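PDB 1VDD: recombination protein recR from Deinococcus radiodurans, which acts in homologous recombinational DNA repair, binding DNA and zinc and assembling into a ring of four subunits. Local coordinates for the interface of chains A and B and the interface of chains A and C. Numbering follows the deposited sequence. Chains: chain A/B/C, Recombination protein recR.

Contact 1: the interface of chains A and B. Residues chain A 32-33, 35, 37, 40-41; chain B 48, 51-52.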
loop_
_atom_site.group_PDB
_atom_site.type_symbol
_atom_site.label_atom_id
_atom_site.label_comp_id
_atom_site.label_asym_id
_atom_site.label_seq_id
_atom_site.Cartn_x
_atom_site.Cartn_y
_atom_site.Cartn_z
ATOM N N LEU A 32 -0.890 22.127 14.419
ATOM C CA LEU A 32 -1.771 23.269 14.637
ATOM C C LEU A 32 -1.174 24.167 15.703
ATOM O O LEU A 32 -1.423 25.362 15.734
ATOM C CB LEU A 32 -3.153 22.773 15.064
ATOM C CG LEU A 32 -3.953 22.168 13.900
ATOM C CD1 LEU A 32 -5.141 21.406 14.416
ATOM C CD2 LEU A 32 -4.392 23.271 12.959
ATOM N N PHE A 33 -0.368 23.554 16.560
ATOM C CA PHE A 33 0.322 24.202 17.665
ATOM C C PHE A 33 1.388 25.155 17.134
ATOM O O PHE A 33 1.562 26.254 17.639
ATOM C CB PHE A 33 0.973 23.110 18.529
ATOM C CG PHE A 33 1.786 23.632 19.680
ATOM C CD1 PHE A 33 1.215 23.793 20.934
ATOM C CD2 PHE A 33 3.134 23.943 19.512
ATOM C CE1 PHE A 33 1.980 24.253 22.013
ATOM C CE2 PHE A 33 3.904 24.404 20.580
ATOM C CZ PHE A 33 3.325 24.557 21.832
ATOM N N GLN A 35 1.316 26.606 14.387
ATOM C CA GLN A 35 0.733 27.627 13.528
ATOM C C GLN A 35 0.341 28.922 14.231
ATOM O O GLN A 35 0.004 28.933 15.411
ATOM C CB GLN A 35 -0.490 27.068 12.800
ATOM C CG GLN A 35 -0.210 25.825 11.963
ATOM C CD GLN A 35 0.852 26.053 10.901
ATOM O OE1 GLN A 35 0.723 26.933 10.043
ATOM N NE2 GLN A 35 1.911 25.257 10.958
ATOM N N ARG A 37 -1.825 32.011 15.417
ATOM C CA ARG A 37 -3.215 32.220 15.800
ATOM C C ARG A 37 -4.153 32.671 14.687
ATOM O O ARG A 37 -5.340 32.340 14.707
ATOM C CB ARG A 37 -3.278 33.210 16.964
ATOM C CG ARG A 37 -4.527 34.071 17.010
ATOM C CD ARG A 37 -4.618 34.829 18.325
ATOM N NE ARG A 37 -4.870 33.915 19.439
ATOM C CZ ARG A 37 -5.998 33.226 19.600
ATOM N NH1 ARG A 37 -6.984 33.351 18.720
ATOM N NH2 ARG A 37 -6.139 32.402 20.633
ATOM N N ILE A 40 -5.465 29.331 12.980
ATOM C CA ILE A 40 -6.395 28.569 13.802
ATOM C C ILE A 40 -7.761 29.252 13.719
ATOM O O ILE A 40 -8.767 28.603 13.462
ATOM C CB ILE A 40 -5.897 28.524 15.261
ATOM C CG1 ILE A 40 -4.397 28.215 15.263
ATOM C CG2 ILE A 40 -6.652 27.483 16.053
ATOM C CD1 ILE A 40 -4.000 26.951 14.497
ATOM N N GLU A 41 -7.791 30.568 13.911
ATOM C CA GLU A 41 -9.049 31.303 13.833
ATOM C C GLU A 41 -9.657 31.122 12.450
ATOM O O GLU A 41 -10.830 30.747 12.325
ATOM C CB GLU A 41 -8.856 32.807 14.066
ATOM C CG GLU A 41 -8.187 33.204 15.379
ATOM C CD GLU A 41 -8.103 34.729 15.560
ATOM O OE1 GLU A 41 -7.391 35.185 16.482
ATOM O OE2 GLU A 41 -8.755 35.473 14.786
ATOM N N LEU B 48 -9.477 26.411 18.802
ATOM C CA LEU B 48 -9.231 27.661 19.521
ATOM C C LEU B 48 -8.758 27.471 20.960
ATOM O O LEU B 48 -7.860 28.181 21.434
ATOM C CB LEU B 48 -10.494 28.518 19.492
ATOM C CG LEU B 48 -11.001 28.829 18.078
ATOM C CD1 LEU B 48 -12.442 29.315 18.136
ATOM C CD2 LEU B 48 -10.113 29.861 17.424
ATOM N N LYS B 51 -5.192 26.299 20.893
ATOM C CA LYS B 51 -4.297 27.406 20.636
ATOM C C LYS B 51 -4.166 28.282 21.888
ATOM O O LYS B 51 -3.059 28.554 22.348
ATOM C CB LYS B 51 -4.827 28.249 19.482
ATOM C CG LYS B 51 -3.736 28.860 18.622
ATOM C CD LYS B 51 -2.693 29.574 19.433
ATOM C CE LYS B 51 -1.487 29.932 18.573
ATOM N NZ LYS B 51 -0.784 28.730 18.045
ATOM N N ARG B 52 -5.300 28.716 22.435
ATOM C CA ARG B 52 -5.320 29.579 23.621
ATOM C C ARG B 52 -4.655 28.969 24.869
ATOM O O ARG B 52 -4.087 29.689 25.690
ATOM C CB ARG B 52 -6.776 29.964 23.948
ATOM C CG ARG B 52 -6.964 30.973 25.091
ATOM C CD ARG B 52 -7.763 30.384 26.261
ATOM N NE ARG B 52 -9.132 30.050 25.883
ATOM C CZ ARG B 52 -9.905 29.194 26.546
ATOM N NH1 ARG B 52 -9.449 28.578 27.629
ATOM N NH2 ARG B 52 -11.136 28.952 26.129
#
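B:Lys51 reaches from helix 37-53 of chain B across the same helix of chain A, in the N-terminal helix-hairpin-helix region where the two RecR subunits interlock about a two-fold axis. Its CB lies 4.0 Å from A:Ile40 CG2, the branch methyl that stands anti to its own backbone N. CG packs on the other branch, 3.5 Å from A:Ile40 CG1, the two side chains crossing at about a right angle, and the bend at chi2 (-50°) then turns the rest of the chain toward the start of the A helix. There CE passes 3.8 Å from the backbone N of A:Arg37. A second bend, at chi4 (-64°), aims the ammonium at the loop ahead of that helix. NZ donates to the main-chain O of A:Gln35 at 2.8 Å, nearly along the C=O axis (175°), with the carbonyl O of A:Phe33 more distant at 3.4 Å. The lysine thus meets backbone carbonyls at its tip and aliphatic carbon along its stem. Beside it, B:Leu48 CD2 rests 4.0 Å from A:Glu41 CA. A:Arg37 and B:Arg52 lie side by side with nearly parallel guanidiniums; a salt bridge from A:Arg37 NH1 to A:Glu41 OE1, 2.9 Å and almost in the guanidinium plane, may temper that like-charge approach. The patch ties the end of helix 37-53 of chain B to the start of its chain A counterpart and the preceding loop, helping to join two ring subunits.

Contact 2: the interface of chains A and C. Residues chain A 93-94, 96-97, 99-100, 174; chain C 183-184, 186-188, 190-191.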
loop_
_atom_site.group_PDB
_atom_site.type_symbol
_atom_site.label_atom_id
_atom_site.label_comp_id
_atom_site.label_asym_id
_atom_site.label_seq_id
_atom_site.Cartn_x
_atom_site.Cartn_y
_atom_site.Cartn_z
ATOM N N ALA A 93 -16.965 16.128 -9.667
ATOM C CA ALA A 93 -16.277 15.155 -10.513
ATOM C C ALA A 93 -16.773 15.214 -11.955
ATOM O O ALA A 93 -15.971 15.272 -12.882
ATOM C CB ALA A 93 -16.462 13.751 -9.949
ATOM N N LEU A 94 -18.092 15.202 -12.141
ATOM C CA LEU A 94 -18.668 15.269 -13.482
ATOM C C LEU A 94 -18.649 16.686 -14.031
ATOM O O LEU A 94 -19.020 16.906 -15.183
ATOM C CB LEU A 94 -20.112 14.746 -13.496
ATOM C CG LEU A 94 -20.314 13.286 -13.088
ATOM C CD1 LEU A 94 -21.783 12.915 -13.220
ATOM C CD2 LEU A 94 -19.448 12.383 -13.964
ATOM N N ARG A 96 -15.747 18.941 -13.310
ATOM C CA ARG A 96 -14.337 19.141 -13.631
ATOM C C ARG A 96 -13.973 18.152 -14.739
ATOM O O ARG A 96 -12.799 17.966 -15.062
ATOM C CB ARG A 96 -13.457 18.867 -12.398
ATOM C CG ARG A 96 -13.629 19.852 -11.241
ATOM C CD ARG A 96 -13.178 21.258 -11.631
ATOM N NE ARG A 96 -13.313 22.224 -10.542
ATOM C CZ ARG A 96 -12.685 22.135 -9.370
ATOM N NH1 ARG A 96 -11.867 21.117 -9.122
ATOM N NH2 ARG A 96 -12.868 23.071 -8.443
ATOM N N SER A 97 -14.993 17.517 -15.312
ATOM C CA SER A 97 -14.800 16.533 -16.365
ATOM C C SER A 97 -14.855 17.168 -17.752
ATOM O O SER A 97 -14.665 16.480 -18.762
ATOM C CB SER A 97 -15.863 15.439 -16.250
ATOM O OG SER A 97 -15.692 14.458 -17.251
ATOM N N GLU A 99 -17.132 18.047 -19.937
ATOM C CA GLU A 99 -17.934 17.420 -20.976
ATOM C C GLU A 99 -19.423 17.387 -20.648
ATOM O O GLU A 99 -20.173 16.590 -21.228
ATOM C CB GLU A 99 -17.458 15.985 -21.228
ATOM C CG GLU A 99 -16.202 15.857 -22.089
ATOM C CD GLU A 99 -15.885 14.409 -22.428
ATOM O OE1 GLU A 99 -14.948 14.158 -23.221
ATOM O OE2 GLU A 99 -16.585 13.524 -21.891
ATOM N N TYR A 100 -19.863 18.233 -19.723
ATOM C CA TYR A 100 -21.282 18.246 -19.377
ATOM C C TYR A 100 -21.732 19.600 -18.846
ATOM O O TYR A 100 -21.254 20.058 -17.812
ATOM C CB TYR A 100 -21.593 17.159 -18.339
ATOM C CG TYR A 100 -23.035 17.152 -17.892
ATOM C CD1 TYR A 100 -24.038 16.660 -18.721
ATOM C CD2 TYR A 100 -23.404 17.692 -16.661
ATOM C CE1 TYR A 100 -25.373 16.711 -18.336
ATOM C CE2 TYR A 100 -24.736 17.746 -16.267
ATOM C CZ TYR A 100 -25.713 17.256 -17.109
ATOM O OH TYR A 100 -27.034 17.325 -16.737
ATOM N N VAL A 174 -10.088 4.698 -18.036
ATOM C CA VAL A 174 -9.023 5.213 -18.902
ATOM C C VAL A 174 -7.635 4.999 -18.313
ATOM O O VAL A 174 -7.398 5.296 -17.144
ATOM C CB VAL A 174 -9.164 6.721 -19.163
ATOM C CG1 VAL A 174 -8.160 7.149 -20.217
ATOM C CG2 VAL A 174 -10.571 7.046 -19.608
ATOM N N GLU C 183 -11.124 11.565 -13.939
ATOM C CA GLU C 183 -11.739 12.631 -14.728
ATOM C C GLU C 183 -12.239 12.172 -16.087
ATOM O O GLU C 183 -13.448 12.073 -16.325
ATOM C CB GLU C 183 -10.724 13.749 -14.959
ATOM C CG GLU C 183 -11.289 15.139 -14.812
ATOM C CD GLU C 183 -11.769 15.399 -13.395
ATOM O OE1 GLU C 183 -10.952 15.243 -12.459
ATOM O OE2 GLU C 183 -12.956 15.752 -13.218
ATOM N N VAL C 184 -11.286 11.911 -16.979
ATOM C CA VAL C 184 -11.580 11.491 -18.339
ATOM C C VAL C 184 -12.478 10.262 -18.413
ATOM O O VAL C 184 -13.297 10.149 -19.324
ATOM C CB VAL C 184 -10.279 11.217 -19.124
ATOM C CG1 VAL C 184 -10.613 10.898 -20.571
ATOM C CG2 VAL C 184 -9.353 12.434 -19.047
ATOM N N LEU C 186 -14.863 9.427 -16.298
ATOM C CA LEU C 186 -16.219 9.935 -16.061
ATOM C C LEU C 186 -16.743 10.619 -17.314
ATOM O O LEU C 186 -17.916 10.458 -17.682
ATOM C CB LEU C 186 -16.230 10.940 -14.911
ATOM C CG LEU C 186 -16.200 10.333 -13.515
ATOM C CD1 LEU C 186 -15.744 11.376 -12.519
ATOM C CD2 LEU C 186 -17.571 9.784 -13.167
ATOM N N GLY C 187 -15.864 11.390 -17.951
ATOM C CA GLY C 187 -16.217 12.086 -19.172
ATOM C C GLY C 187 -16.645 11.125 -20.261
ATOM O O GLY C 187 -17.730 11.266 -20.824
ATOM N N ARG C 188 -15.799 10.147 -20.571
ATOM C CA ARG C 188 -16.128 9.178 -21.609
ATOM C C ARG C 188 -17.282 8.316 -21.150
ATOM O O ARG C 188 -17.968 7.694 -21.952
ATOM C CB ARG C 188 -14.922 8.299 -21.949
ATOM C CG ARG C 188 -13.740 9.070 -22.504
ATOM C CD ARG C 188 -12.902 8.230 -23.473
ATOM N NE ARG C 188 -11.644 8.896 -23.812
ATOM C CZ ARG C 188 -11.550 10.129 -24.310
ATOM N NH1 ARG C 188 -12.644 10.851 -24.541
ATOM N NH2 ARG C 188 -10.353 10.652 -24.564
ATOM N N LEU C 190 -19.910 9.528 -19.510
ATOM C CA LEU C 190 -21.089 10.341 -19.830
ATOM C C LEU C 190 -21.385 10.402 -21.330
ATOM O O LEU C 190 -22.538 10.302 -21.757
ATOM C CB LEU C 190 -20.909 11.766 -19.302
ATOM C CG LEU C 190 -21.700 12.167 -18.049
ATOM C CD1 LEU C 190 -21.317 13.581 -17.641
ATOM C CD2 LEU C 190 -23.204 12.072 -18.317
ATOM N N THR C 191 -20.339 10.568 -22.129
ATOM C CA THR C 191 -20.499 10.646 -23.568
ATOM C C THR C 191 -20.879 9.296 -24.146
ATOM O O THR C 191 -21.589 9.207 -25.153
ATOM C CB THR C 191 -19.199 11.135 -24.238
ATOM O OG1 THR C 191 -18.116 10.275 -23.864
ATOM C CG2 THR C 191 -18.889 12.574 -23.804
#
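Apolar packing through C:Leu186 and C:Leu190 lines one flank of helix 183-191 of chain C where it docks on the Toprim domain of chain A. A:Leu94 and C:Leu186 cross at about a right angle, CD2 against CD2, while the other branch of the leucine, C:Leu186 CD1, lies 3.6 Å from A:Ala93 CB. Farther along the helix C:Leu190 CD1 abuts A:Tyr100 CB at 3.7 Å, the side chains crossing obliquely. On another side of the helix, near its start, A:Val174 CG2 meets C:Val184 CG1.

Polar contacts centre on A:Ser97, whose OG is anti to its backbone N (chi1 -179°). This hydroxyl lies 3.2 Å from C:Gly187 N and makes a weak hydrogen bond to C:Glu183 O. The glycine leaves the helix surface bare where the serine approaches.

Crowded acceptors form a third group. C:Glu183 OE2 is modelled 2.9 Å from A:Arg96 O, and A:Glu99 OE2 2.7 Å from C:Gly187 O; as carboxylates these would clash with the carbonyls, and protonation is not seen. Opposite charge is near, A:Glu99 OE1 standing 4.2 Å from C:Arg188 NH1. Within the helix, C:Thr191 OG1, in the crowded position between backbone N and carbonyl carbon (chi1 56°), donates 3.2 Å to C:Gly187 O, in the carbonyl plane and on a lone pair.

Contact 3: the interface of chains A and B. Residues chain A 1, 26, 30; chain B 89, 92, 95-96.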
loop_
_atom_site.group_PDB
_atom_site.type_symbol
_atom_site.label_atom_id
_atom_site.label_comp_id
_atom_site.label_asym_id
_atom_site.label_seq_id
_atom_site.Cartn_x
_atom_site.Cartn_y
_atom_site.Cartn_z
ATOM N N MET A 1 0.855 8.715 27.009
ATOM C CA MET A 1 -0.087 9.422 27.922
ATOM C C MET A 1 -0.533 10.742 27.285
ATOM O O MET A 1 0.049 11.193 26.298
ATOM C CB MET A 1 0.598 9.706 29.267
ATOM C CG MET A 1 1.276 8.499 29.916
ATOM S SD MET A 1 0.133 7.234 30.522
ATOM C CE MET A 1 0.039 7.649 32.284
ATOM N N GLN A 26 -3.109 13.208 16.332
ATOM C CA GLN A 26 -2.085 13.772 17.182
ATOM C C GLN A 26 -1.087 14.495 16.284
ATOM O O GLN A 26 -0.727 15.645 16.524
ATOM C CB GLN A 26 -1.404 12.662 17.975
ATOM C CG GLN A 26 -0.387 13.173 18.965
ATOM C CD GLN A 26 0.585 12.105 19.371
ATOM O OE1 GLN A 26 0.259 11.217 20.152
ATOM N NE2 GLN A 26 1.795 12.172 18.816
ATOM N N PHE A 30 -0.294 18.638 16.882
ATOM C CA PHE A 30 1.027 19.212 17.094
ATOM C C PHE A 30 1.519 20.087 15.946
ATOM O O PHE A 30 2.566 20.730 16.040
ATOM C CB PHE A 30 2.018 18.096 17.388
ATOM C CG PHE A 30 1.887 17.541 18.765
ATOM C CD1 PHE A 30 2.033 16.186 19.000
ATOM C CD2 PHE A 30 1.601 18.386 19.836
ATOM C CE1 PHE A 30 1.894 15.674 20.283
ATOM C CE2 PHE A 30 1.462 17.892 21.125
ATOM C CZ PHE A 30 1.607 16.532 21.356
ATOM N N GLY B 89 5.856 14.744 20.557
ATOM C CA GLY B 89 5.187 13.475 20.325
ATOM C C GLY B 89 5.971 12.281 20.845
ATOM O O GLY B 89 5.414 11.195 20.993
ATOM N N ILE B 92 5.170 11.496 24.596
ATOM C CA ILE B 92 3.948 10.709 24.655
ATOM C C ILE B 92 4.329 9.242 24.481
ATOM O O ILE B 92 3.858 8.370 25.212
ATOM C CB ILE B 92 3.007 11.043 23.484
ATOM C CG1 ILE B 92 2.652 12.536 23.471
ATOM C CG2 ILE B 92 1.779 10.156 23.558
ATOM C CD1 ILE B 92 1.719 12.988 24.594
ATOM N N GLU B 95 6.257 7.783 27.220
ATOM C CA GLU B 95 5.378 7.730 28.396
ATOM C C GLU B 95 4.392 6.575 28.300
ATOM O O GLU B 95 4.075 5.947 29.307
ATOM C CB GLU B 95 4.594 9.037 28.595
ATOM C CG GLU B 95 5.337 10.147 29.357
ATOM C CD GLU B 95 5.754 9.756 30.785
ATOM O OE1 GLU B 95 4.881 9.352 31.597
ATOM O OE2 GLU B 95 6.960 9.868 31.099
ATOM N N ARG B 96 3.894 6.298 27.096
ATOM C CA ARG B 96 2.964 5.188 26.924
ATOM C C ARG B 96 3.717 3.936 27.332
ATOM O O ARG B 96 3.127 2.900 27.608
ATOM C CB ARG B 96 2.536 5.026 25.468
ATOM C CG ARG B 96 1.639 6.106 24.898
ATOM C CD ARG B 96 0.893 5.548 23.695
ATOM N NE ARG B 96 0.268 6.570 22.862
ATOM C CZ ARG B 96 0.903 7.262 21.914
ATOM N NH1 ARG B 96 2.198 7.051 21.670
ATOM N NH2 ARG B 96 0.234 8.154 21.185
#
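A:Gln26 OE1, the side-chain amide oxygen, is gripped by one weak hydrogen bond here, from B:Arg96 NH2 at 3.2 Å, bent to 121° at the hydrogen. It links helix 22-32, in the helix-hairpin-helix region of one RecR subunit, to the Toprim domain of the next. The glutamine leaves its helix with CG anti to the backbone N (chi1 -176°) and stays extended beyond CG, so it meets the outstretched arginine tip to tip, amide and guanidinium planes only 11° apart. B:Ile92, on helix 88-95, supports the arginine from within its own chain: CG2 sits 3.4 Å above the guanidinium plane, over its centre. The same methyl also borders the amide, 3.9 Å from A:Gln26 OE1. An alanine in place of B:Ile92 would probably leave the guanidinium less firmly set against A:Gln26, since the methyl over its face would be lost. The lack of a side chain at B:Gly89 may let the helix come near A:Phe30, whose ring edge atom CE1 lies 4.0 Å from B:Gly89 CA; A:Gln26 NE2 is 3.9 Å from that same carbon. The poorly ordered A:Met1 lies obliquely across B:Glu95, its CG 3.6 Å from B:Glu95 CB.

Contact 1 and contact 3 belong to the same A-B interface, their C-alpha centres about 19 Å apart, and helix 22-32 of chain A runs from contact 3, where it gives A:Gln26 and A:Phe30, to the margin of contact 1 at A:Leu32. Contact 2 lies on the separate A-C interface, about 40 Å from contact 1 and 45 Å from contact 3. The segment 88-96 recurs, in chain B at contact 3 and, through its end, in chain A at contact 2. Each subunit thus offers N-terminal helices to one neighbour and its C-terminal helix to another, the Toprim domain joining in both, which fits alternating two-fold interfaces closing a four-membered ring.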